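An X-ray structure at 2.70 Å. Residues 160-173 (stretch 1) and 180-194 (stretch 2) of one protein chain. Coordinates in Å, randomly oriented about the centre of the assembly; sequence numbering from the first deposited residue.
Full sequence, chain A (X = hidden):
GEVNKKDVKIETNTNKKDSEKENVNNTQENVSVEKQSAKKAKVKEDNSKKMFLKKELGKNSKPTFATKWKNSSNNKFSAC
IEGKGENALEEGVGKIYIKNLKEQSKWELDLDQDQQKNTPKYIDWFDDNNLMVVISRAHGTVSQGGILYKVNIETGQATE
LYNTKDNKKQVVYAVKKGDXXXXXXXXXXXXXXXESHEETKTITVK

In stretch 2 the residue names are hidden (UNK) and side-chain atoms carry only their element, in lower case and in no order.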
ATOM      1  N   GLU A 160       8.734   7.530   3.104  1.00 45.66           N
ATOM      2  CA  GLU A 160       7.450   8.227   3.144  1.00 43.65           C
ATOM      3  C   GLU A 160       7.261   9.105   1.940  1.00 49.60           C
ATOM      4  O   GLU A 160       8.212   9.758   1.505  1.00 52.62           O
ATOM      5  CB  GLU A 160       7.314   9.115   4.391  1.00 44.50           C
ATOM      6  CG  GLU A 160       7.295   8.432   5.748  1.00 55.35           C
ATOM      7  CD  GLU A 160       7.102   9.391   6.915  1.00 72.99           C
ATOM      8  OE1 GLU A 160       7.018  10.619   6.680  1.00 65.67           O
ATOM      9  OE2 GLU A 160       7.076   8.916   8.074  1.00 63.53           O
ATOM     10  N   LEU A 161       6.038   9.156   1.409  1.00 43.77           N
ATOM     11  CA  LEU A 161       5.718  10.060   0.305  1.00 42.57           C
ATOM     12  C   LEU A 161       4.809  11.143   0.832  1.00 47.57           C
ATOM     13  O   LEU A 161       4.872  12.295   0.386  1.00 49.11           O
ATOM     14  CB  LEU A 161       5.024   9.330  -0.854  1.00 41.89           C
ATOM     15  CG  LEU A 161       5.869   8.549  -1.803  1.00 47.41           C
ATOM     16  CD1 LEU A 161       4.982   7.744  -2.737  1.00 48.11           C
ATOM     17  CD2 LEU A 161       6.758   9.461  -2.593  1.00 49.37           C
ATOM     18  N   TYR A 162       3.905  10.746   1.749  1.00 41.76           N
ATOM     19  CA  TYR A 162       2.930  11.637   2.335  1.00 40.08           C
ATOM     20  C   TYR A 162       2.489  11.137   3.707  1.00 42.72           C
ATOM     21  O   TYR A 162       1.753  10.170   3.805  1.00 42.55           O
ATOM     22  CB  TYR A 162       1.699  11.822   1.406  1.00 39.77           C
ATOM     23  CG  TYR A 162       0.975  13.116   1.678  1.00 40.33           C
ATOM     24  CD1 TYR A 162       0.229  13.290   2.837  1.00 42.23           C
ATOM     25  CD2 TYR A 162       1.114  14.206   0.828  1.00 41.12           C
ATOM     26  CE1 TYR A 162      -0.405  14.495   3.119  1.00 40.17           C
ATOM     27  CE2 TYR A 162       0.510  15.429   1.118  1.00 41.04           C
ATOM     28  CZ  TYR A 162      -0.238  15.568   2.274  1.00 41.78           C
ATOM     29  OH  TYR A 162      -0.872  16.743   2.584  1.00 43.60           O
ATOM     30  N   ASN A 163       2.937  11.811   4.751  1.00 38.97           N
ATOM     31  CA  ASN A 163       2.535  11.580   6.124  1.00 39.34           C
ATOM     32  C   ASN A 163       1.969  12.890   6.632  1.00 46.64           C
ATOM     33  O   ASN A 163       2.715  13.872   6.688  1.00 49.09           O
ATOM     34  CB  ASN A 163       3.718  11.112   6.967  1.00 39.55           C
ATOM     35  CG  ASN A 163       3.423  10.930   8.434  1.00 53.43           C
ATOM     36  OD1 ASN A 163       2.338  11.246   8.937  1.00 44.26           O
ATOM     37  ND2 ASN A 163       4.388  10.407   9.159  1.00 46.80           N
ATOM     38  N   THR A 164       0.668  12.921   7.005  1.00 40.83           N
ATOM     39  CA  THR A 164       0.015  14.142   7.485  1.00 38.81           C
ATOM     40  C   THR A 164       0.394  14.505   8.938  1.00 43.37           C
ATOM     41  O   THR A 164       0.031  15.585   9.391  1.00 45.93           O
ATOM     42  CB  THR A 164      -1.523  14.036   7.408  1.00 37.03           C
ATOM     43  OG1 THR A 164      -1.945  13.138   8.412  1.00 37.21           O
ATOM     44  CG2 THR A 164      -2.054  13.582   6.049  1.00 34.74           C
ATOM     45  N   LYS A 165       1.021  13.587   9.681  1.00 39.85           N
ATOM     46  CA  LYS A 165       1.388  13.696  11.101  1.00 40.87           C
ATOM     47  C   LYS A 165       0.120  14.028  11.975  1.00 46.16           C
ATOM     48  O   LYS A 165       0.232  14.591  13.063  1.00 46.02           O
ATOM     49  CB  LYS A 165       2.543  14.692  11.327  1.00 43.60           C
ATOM     50  CG  LYS A 165       3.851  14.299  10.646  1.00 51.73           C
ATOM     51  CD  LYS A 165       4.789  13.524  11.557  1.00 66.56           C
ATOM     52  CE  LYS A 165       6.013  12.963  10.866  1.00 72.44           C
ATOM     53  NZ  LYS A 165       6.917  12.293  11.838  1.00 82.54           N
ATOM     54  N   ASP A 166      -1.070  13.601  11.498  1.00 42.76           N
ATOM     55  CA  ASP A 166      -2.373  13.762  12.149  1.00 42.84           C
ATOM     56  C   ASP A 166      -3.217  12.537  11.832  1.00 46.05           C
ATOM     57  O   ASP A 166      -3.488  12.250  10.672  1.00 44.66           O
ATOM     58  CB  ASP A 166      -3.065  15.062  11.695  1.00 43.48           C
ATOM     59  CG  ASP A 166      -4.303  15.466  12.469  1.00 55.31           C
ATOM     60  OD1 ASP A 166      -4.871  14.604  13.192  1.00 56.63           O
ATOM     61  OD2 ASP A 166      -4.708  16.642  12.360  1.00 62.19           O
ATOM     62  N   ASN A 167      -3.642  11.837  12.865  1.00 44.76           N
ATOM     63  CA  ASN A 167      -4.381  10.584  12.755  1.00 46.10           C
ATOM     64  C   ASN A 167      -5.840  10.802  12.367  1.00 49.28           C
ATOM     65  O   ASN A 167      -6.522   9.825  12.064  1.00 50.41           O
ATOM     66  CB  ASN A 167      -4.242   9.733  14.038  1.00 52.23           C
ATOM     67  CG  ASN A 167      -4.660  10.405  15.330  1.00 88.98           C
ATOM     68  OD1 ASN A 167      -5.105  11.575  15.380  1.00 73.54           O
ATOM     69  ND2 ASN A 167      -4.527   9.654  16.421  1.00 92.82           N
ATOM     70  N   LYS A 168      -6.289  12.068  12.326  1.00 44.52           N
ATOM     71  CA  LYS A 168      -7.613  12.492  11.877  1.00 43.21           C
ATOM     72  C   LYS A 168      -7.596  12.791  10.367  1.00 45.58           C
ATOM     73  O   LYS A 168      -8.644  13.001   9.770  1.00 46.11           O
ATOM     74  CB  LYS A 168      -8.081  13.736  12.650  1.00 45.63           C
ATOM     75  CG  LYS A 168      -8.847  13.430  13.935  1.00 56.86           C
ATOM     76  CD  LYS A 168      -9.446  14.714  14.558  1.00 68.18           C
ATOM     77  CE  LYS A 168      -8.449  15.650  15.212  1.00 83.11           C
ATOM     78  NZ  LYS A 168      -7.870  15.065  16.460  1.00 95.35           N
ATOM     79  N   LYS A 169      -6.403  12.842   9.774  1.00 41.38           N
ATOM     80  CA  LYS A 169      -6.110  13.100   8.367  1.00 39.51           C
ATOM     81  C   LYS A 169      -5.415  11.852   7.798  1.00 43.20           C
ATOM     82  O   LYS A 169      -4.216  11.664   8.005  1.00 42.79           O
ATOM     83  CB  LYS A 169      -5.209  14.349   8.235  1.00 40.90           C
ATOM     84  CG  LYS A 169      -5.943  15.676   8.236  1.00 44.87           C
ATOM     85  CD  LYS A 169      -5.244  16.707   9.117  1.00 53.75           C
ATOM     86  CE  LYS A 169      -5.723  18.134   8.909  1.00 58.08           C
ATOM     87  NZ  LYS A 169      -5.196  18.702   7.629  1.00 71.05           N
ATOM     88  N   GLN A 170      -6.172  10.990   7.103  1.00 37.49           N
ATOM     89  CA  GLN A 170      -5.648   9.737   6.566  1.00 35.06           C
ATOM     90  C   GLN A 170      -5.535   9.730   5.055  1.00 37.59           C
ATOM     91  O   GLN A 170      -6.545   9.923   4.405  1.00 37.62           O
ATOM     92  CB  GLN A 170      -6.594   8.586   6.951  1.00 36.20           C
ATOM     93  CG  GLN A 170      -6.810   8.387   8.432  1.00 37.58           C
ATOM     94  CD  GLN A 170      -7.817   7.310   8.757  1.00 52.62           C
ATOM     95  OE1 GLN A 170      -8.326   6.587   7.894  1.00 45.02           O
ATOM     96  NE2 GLN A 170      -8.110   7.163  10.035  1.00 49.08           N
ATOM     97  N   VAL A 171      -4.361   9.370   4.490  1.00 33.68           N
ATOM     98  CA  VAL A 171      -4.200   9.166   3.044  1.00 33.28           C
ATOM     99  C   VAL A 171      -4.975   7.883   2.703  1.00 40.84           C
ATOM    100  O   VAL A 171      -4.741   6.867   3.349  1.00 42.07           O
ATOM    101  CB  VAL A 171      -2.718   9.096   2.624  1.00 36.72           C
ATOM    102  CG1 VAL A 171      -2.574   8.765   1.143  1.00 36.71           C
ATOM    103  CG2 VAL A 171      -1.975  10.392   2.970  1.00 36.06           C
ATOM    104  N   VAL A 172      -5.971   7.958   1.802  1.00 37.85           N
ATOM    105  CA  VAL A 172      -6.813   6.798   1.470  1.00 38.29           C
ATOM    106  C   VAL A 172      -6.314   6.123   0.190  1.00 46.12           C
ATOM    107  O   VAL A 172      -6.405   4.896   0.095  1.00 49.75           O
ATOM    108  CB  VAL A 172      -8.356   7.067   1.415  1.00 41.46           C
ATOM    109  CG1 VAL A 172      -8.925   7.330   2.798  1.00 40.65           C
ATOM    110  CG2 VAL A 172      -8.727   8.194   0.468  1.00 40.66           C
ATOM    111  N   TYR A 173      -5.781   6.899  -0.778  1.00 42.20           N
ATOM    112  CA  TYR A 173      -5.208   6.399  -2.036  1.00 43.17           C
ATOM    113  C   TYR A 173      -4.394   7.493  -2.750  1.00 47.00           C
ATOM    114  O   TYR A 173      -4.342   8.619  -2.270  1.00 47.14           O
ATOM    115  CB  TYR A 173      -6.295   5.818  -2.968  1.00 45.98           C
ATOM    116  CG  TYR A 173      -7.339   6.799  -3.444  1.00 48.60           C
ATOM    117  CD1 TYR A 173      -7.165   7.514  -4.625  1.00 51.24           C
ATOM    118  CD2 TYR A 173      -8.556   6.932  -2.776  1.00 49.60           C
ATOM    119  CE1 TYR A 173      -8.150   8.384  -5.103  1.00 51.16           C
ATOM    120  CE2 TYR A 173      -9.532   7.832  -3.219  1.00 50.48           C
ATOM    121  CZ  TYR A 173      -9.343   8.524  -4.410  1.00 58.33           C
ATOM    122  OH  TYR A 173     -10.313   9.376  -4.896  1.00 61.83           O
ATOM    123  N   UNK A 180       4.224  13.906 -10.823  1.00 59.08           N
ATOM    124  CA  UNK A 180       3.168  14.348  -9.891  1.00 54.24           C
ATOM    125  C   UNK A 180       2.323  13.215  -9.331  1.00 54.34           C
ATOM    126  O   UNK A 180       1.926  12.314 -10.072  1.00 55.17           O
ATOM    127  c   UNK A 180       2.934  17.758 -10.441  1.00 52.61           C
ATOM    128  c   UNK A 180       2.828  16.510 -11.307  1.00 56.95           C
ATOM    129  n   UNK A 180       3.262  19.516 -12.179  1.00 72.67           N
ATOM    130  c   UNK A 180       2.196  15.336 -10.582  1.00 55.43           C
ATOM    131  c   UNK A 180       3.886  18.765 -11.049  1.00 54.54           C
ATOM    132  N   UNK A 181       1.948  13.322  -8.046  1.00 47.46           N
ATOM    133  CA  UNK A 181       1.058  12.362  -7.388  1.00 45.26           C
ATOM    134  C   UNK A 181      -0.109  13.132  -6.792  1.00 50.69           C
ATOM    135  O   UNK A 181       0.120  14.083  -6.062  1.00 51.18           O
ATOM    136  c   UNK A 181       0.826  10.442  -5.724  1.00 44.75           C
ATOM    137  c   UNK A 181       3.953  10.204  -5.812  1.00 53.59           C
ATOM    138  c   UNK A 181       1.773  11.475  -6.311  1.00 46.56           C
ATOM    139  c   UNK A 181       3.068  10.811  -6.847  1.00 48.48           C
ATOM    140  N   UNK A 182      -1.350  12.735  -7.119  1.00 47.32           N
ATOM    141  CA  UNK A 182      -2.588  13.249  -6.536  1.00 45.42           C
ATOM    142  C   UNK A 182      -2.890  12.379  -5.306  1.00 47.33           C
ATOM    143  O   UNK A 182      -3.131  11.179  -5.451  1.00 47.61           O
ATOM    144  c   UNK A 182      -3.736  13.166  -7.560  1.00 48.53           C
ATOM    145  o   UNK A 182      -3.043  15.203  -8.554  1.00 62.67           O
ATOM    146  o   UNK A 182      -4.887  14.290  -9.293  1.00 69.28           O
ATOM    147  c   UNK A 182      -3.897  14.300  -8.542  1.00 61.27           C
ATOM    148  N   UNK A 183      -2.816  12.949  -4.104  1.00 41.23           N
ATOM    149  CA  UNK A 183      -2.988  12.207  -2.852  1.00 38.23           C
ATOM    150  C   UNK A 183      -4.376  12.502  -2.254  1.00 43.20           C
ATOM    151  O   UNK A 183      -4.673  13.680  -1.989  1.00 43.03           O
ATOM    152  c   UNK A 183      -0.464  12.277  -2.471  1.00 40.25           C
ATOM    153  c   UNK A 183      -1.980  11.893  -0.530  1.00 39.00           C
ATOM    154  c   UNK A 183      -1.835  12.577  -1.873  1.00 39.93           C
ATOM    155  N   UNK A 184      -5.230  11.442  -2.041  1.00 38.46           N
ATOM    156  CA  UNK A 184      -6.515  11.687  -1.399  1.00 37.99           C
ATOM    157  C   UNK A 184      -6.387  11.514   0.061  1.00 41.82           C
ATOM    158  O   UNK A 184      -5.922  10.472   0.536  1.00 41.71           O
ATOM    159  o   UNK A 184      -9.017  13.392  -3.797  1.00 62.65           O
ATOM    160  n   UNK A 184     -10.214  12.207  -2.380  1.00 54.72           N
ATOM    161  c   UNK A 184      -8.180  11.289  -3.228  1.00 58.18           C
ATOM    162  c   UNK A 184      -7.664  10.826  -1.908  1.00 40.35           C
ATOM    163  c   UNK A 184      -9.166  12.389  -3.137  1.00 64.46           C
ATOM    164  N   UNK A 185      -6.835  12.530   0.790  1.00 36.54           N
ATOM    165  CA  UNK A 185      -6.794  12.514   2.241  1.00 34.64           C
ATOM    166  C   UNK A 185      -8.228  12.559   2.747  1.00 38.78           C
ATOM    167  O   UNK A 185      -9.021  13.314   2.219  1.00 41.07           O
ATOM    168  c   UNK A 185      -5.924  13.711   2.752  1.00 35.48           C
ATOM    169  c   UNK A 185      -4.020  14.908   1.796  1.00 37.64           C
ATOM    170  c   UNK A 185      -4.546  13.670   2.113  1.00 35.11           C
ATOM    171  c   UNK A 185      -5.815  13.754   4.283  1.00 34.06           C
ATOM    172  N   UNK A 186      -8.563  11.737   3.732  1.00 34.71           N
ATOM    173  CA  UNK A 186      -9.850  11.766   4.418  1.00 35.50           C
ATOM    174  C   UNK A 186      -9.638  12.499   5.770  1.00 40.72           C
ATOM    175  O   UNK A 186      -8.887  12.022   6.646  1.00 39.38           O
ATOM    176  c   UNK A 186     -11.736   8.770   6.110  1.00 37.89           C
ATOM    177  c   UNK A 186     -12.928  10.546   4.786  1.00 39.87           C
ATOM    178  c   UNK A 186     -11.654  10.191   5.518  1.00 40.62           C
ATOM    179  c   UNK A 186     -10.413  10.348   4.606  1.00 36.48           C
ATOM    180  N   UNK A 187     -10.225  13.700   5.889  1.00 36.30           N
ATOM    181  CA  UNK A 187     -10.107  14.509   7.099  1.00 35.14           C
ATOM    182  C   UNK A 187     -11.350  14.380   7.982  1.00 40.62           C
ATOM    183  O   UNK A 187     -12.442  14.643   7.523  1.00 39.56           O
ATOM    184  c   UNK A 187      -9.842  15.979   6.791  1.00 37.93           C
ATOM    185  c   UNK A 187      -9.414  16.712   8.051  1.00 38.24           C
ATOM    186  c   UNK A 187      -8.804  16.134   5.686  1.00 37.40           C
ATOM    187  N   UNK A 188     -11.168  13.962   9.247  1.00 39.05           N
ATOM    188  CA  UNK A 188     -12.205  13.909  10.263  1.00 39.02           C
ATOM    189  C   UNK A 188     -12.156  15.249  11.000  1.00 47.63           C
ATOM    190  O   UNK A 188     -11.069  15.779  11.223  1.00 49.20           O
ATOM    191  c   UNK A 188     -11.987  12.726  11.191  1.00 39.97           C
ATOM    192  c   UNK A 188     -11.667   9.193   9.766  1.00 44.30           C
ATOM    193  o   UNK A 188     -13.285   7.548   9.162  1.00 54.29           O
ATOM    194  c   UNK A 188     -13.675  10.965  10.477  1.00 43.89           C
ATOM    195  c   UNK A 188     -12.995   8.815   9.634  1.00 53.63           C
ATOM    196  c   UNK A 188     -14.004   9.694  10.006  1.00 43.24           C
ATOM    197  c   UNK A 188     -11.349  10.459  10.258  1.00 42.74           C
ATOM    198  c   UNK A 188     -12.342  11.376  10.593  1.00 42.07           C
ATOM    199  N   UNK A 189     -13.313  15.851  11.282  1.00 46.91           N
ATOM    200  CA  UNK A 189     -13.389  17.167  11.909  1.00 47.19           C
ATOM    201  C   UNK A 189     -12.951  17.155  13.366  1.00 55.28           C
ATOM    202  O   UNK A 189     -12.333  18.121  13.815  1.00 56.37           O
ATOM    203  c   UNK A 189     -15.289  18.011  10.352  1.00 63.76           C
ATOM    204  c   UNK A 189     -14.799  17.762  11.783  1.00 48.88           C
ATOM    205  o   UNK A 189     -13.773  19.712   9.611  1.00 76.88           O
ATOM    206  o   UNK A 189     -14.343  18.151   8.166  1.00 69.89           O
ATOM    207  c   UNK A 189     -14.391  18.666   9.308  1.00 82.88           C
ATOM    208  N   UNK A 190     -13.260  16.079  14.103  1.00 54.45           N
ATOM    209  CA  UNK A 190     -12.931  15.957  15.523  1.00 56.10           C
ATOM    210  C   UNK A 190     -12.785  14.485  15.933  1.00 63.11           C
ATOM    211  O   UNK A 190     -12.900  13.588  15.094  1.00 64.33           O
ATOM    212  o   UNK A 190     -15.566  15.025  15.766  1.00 71.28           O
ATOM    213  c   UNK A 190     -13.983  16.666  16.393  1.00 59.07           C
ATOM    214  o   UNK A 190     -16.316  16.865  16.652  1.00 75.50           O
ATOM    215  c   UNK A 190     -15.391  16.146  16.267  1.00 68.64           C
ATOM    216  N   UNK A 191     -12.567  14.245  17.232  1.00 59.35           N
ATOM    217  CA  UNK A 191     -12.297  12.928  17.774  1.00 59.35           C
ATOM    218  C   UNK A 191     -13.513  12.024  17.841  1.00 60.70           C
ATOM    219  O   UNK A 191     -13.335  10.833  18.096  1.00 61.85           O
ATOM    220  o   UNK A 191      -9.601  13.687  20.188  1.00 83.37           O
ATOM    221  c   UNK A 191     -11.641  13.049  19.148  1.00 63.37           C
ATOM    222  c   UNK A 191     -10.160  13.403  19.112  1.00 69.35           C
ATOM    223  o   UNK A 191      -9.551  13.363  18.004  1.00 63.04           O
ATOM    224  N   UNK A 192     -14.719  12.546  17.550  1.00 53.76           N
ATOM    225  CA  UNK A 192     -15.953  11.754  17.525  1.00 53.47           C
ATOM    226  C   UNK A 192     -16.012  10.899  16.257  1.00 57.33           C
ATOM    227  O   UNK A 192     -16.748   9.923  16.224  1.00 59.55           O
ATOM    228  c   UNK A 192     -17.528  13.171  19.017  1.00 65.63           C
ATOM    229  c   UNK A 192     -17.199  12.648  17.626  1.00 54.77           C
ATOM    230  o   UNK A 192     -16.829  12.789  19.982  1.00 65.69           O
ATOM    231  o   UNK A 192     -18.521  13.923  19.148  1.00 75.73           O
ATOM    232  N   UNK A 193     -15.256  11.286  15.209  1.00 51.61           N
ATOM    233  CA  UNK A 193     -15.134  10.625  13.902  1.00 49.76           C
ATOM    234  C   UNK A 193     -16.517  10.406  13.195  1.00 52.94           C
ATOM    235  O   UNK A 193     -16.703   9.477  12.394  1.00 52.61           O
ATOM    236  c   UNK A 193     -12.985   9.495  14.779  1.00 55.27           C
ATOM    237  c   UNK A 193     -12.000  10.319  13.940  1.00 55.13           C
ATOM    238  c   UNK A 193     -14.354   9.325  14.078  1.00 50.47           C
ATOM    239  c   UNK A 193     -12.380   8.174  15.129  1.00 55.82           C
ATOM    240  N   UNK A 194     -17.443  11.351  13.436  1.00 47.64           N
ATOM    241  CA  UNK A 194     -18.795  11.335  12.899  1.00 47.61           C
ATOM    242  C   UNK A 194     -18.966  12.222  11.666  1.00 50.15           C
ATOM    243  O   UNK A 194     -19.967  12.108  10.973  1.00 52.24           O
ATOM    244  c   UNK A 194     -20.234   9.429  14.885  1.00 51.68           C
ATOM    245  c   UNK A 194     -21.065  11.423  16.090  1.00 55.12           C
ATOM    246  c   UNK A 194     -19.803  11.779  13.988  1.00 49.10           C
ATOM    247  c   UNK A 194     -19.970  10.889  15.240  1.00 53.60           C
TER

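Position 180 has four carbons in a row ending in a nitrogen. It reaches nothing on stretch 1. This is Lys180.

Position 181 has four carbons, forked at the first, one arm two carbons long. The end of that arm lies 4.1 Å from Leu161 CD1. This is Ile181.

Position 182 has two carbons, the second carrying two oxygens. The side chain points sideways and stays clear of stretch 1. A short acid fits: Asp182.

Position 183 has three carbons, one carrying the other two. That is Val183. Its CG1 sits 3.6 Å from Val171 CG1. The same CG1 lies over one face of the Tyr162 ring, 3.9 Å from Tyr162 CG, a CH-pi contact.

Position 184 has three carbons, the third carrying two further atoms, one oxygen and one nitrogen. This amide is Gln184. Its chain lies over the face of the Tyr173 ring, with Gln184 CG 3.2 Å from Tyr173 CZ. Its backbone O accepts from Val172 N at 2.8 Å.

Position 185 has four carbons, again forked at the first with one longer arm. This is Ile185. Its CD1 is 3.7 Å from Tyr162 OH, and its CG2 is 4.0 Å from Lys169 CB and 4.2 Å from Thr164 CG2.

Position 186 has four carbons, forked at the second, which gives Leu186. Its CB packs 3.8 Å from Val172 CG1. Its backbone pairs with Gln170 in both directions: Leu186 N to Gln170 O is 2.8 Å, and Gln170 N to Leu186 O is 2.9 Å.

Position 187 has three carbons, one carrying two. This is Val187. Its CG1 touches the aliphatic part of Lys169, 3.6 Å from Lys169 CG.

Position 188 has one carbon, then a ring of six carbons bearing an oxygen: Tyr188. Gln170 NE2 approaches the ring edge, 4.1 Å from Tyr188 CE2. Tyr188 N donates to Lys168 O at 2.8 Å.

Position 189 has three carbons, the third carrying two oxygens. It points away from stretch 1. This is Glu189.

Position 190 has two carbons and a carboxylate's two oxygens, and also points away. This is Asp190. It begins a type I turn that ends at position 193.

Position 191 has the same atoms, but one oxygen comes within 2.8 Å of Lys168 NZ. This is Asp191, and the bond, from NZ to OD1, is a salt bridge.

Position 192 repeats the pattern without reaching stretch 1. This is Asp192.

Position 193 has four carbons, forked at the second. This is Leu193; its CD2 is 4.4 Å from Lys168 CG.

Position 194 is built likewise and is out of reach: Leu194.

The contact is an antiparallel strand pairing. Near-straight backbone hydrogen bonds hold Lys168, Gln170 and Val172 against Tyr188, Leu186 and Gln184. Val171, Ile185, Lys169 and Val187 share one face of the sheet; Gln170 and Leu186 lie on the other. Packing against Leu161 and Tyr162 extends the contact beyond the paired strand, and the salt bridge ties the loop after Tyr188 to Lys168.

Stretch 2, residues 180-194: KIDVQILVYEDDDLL
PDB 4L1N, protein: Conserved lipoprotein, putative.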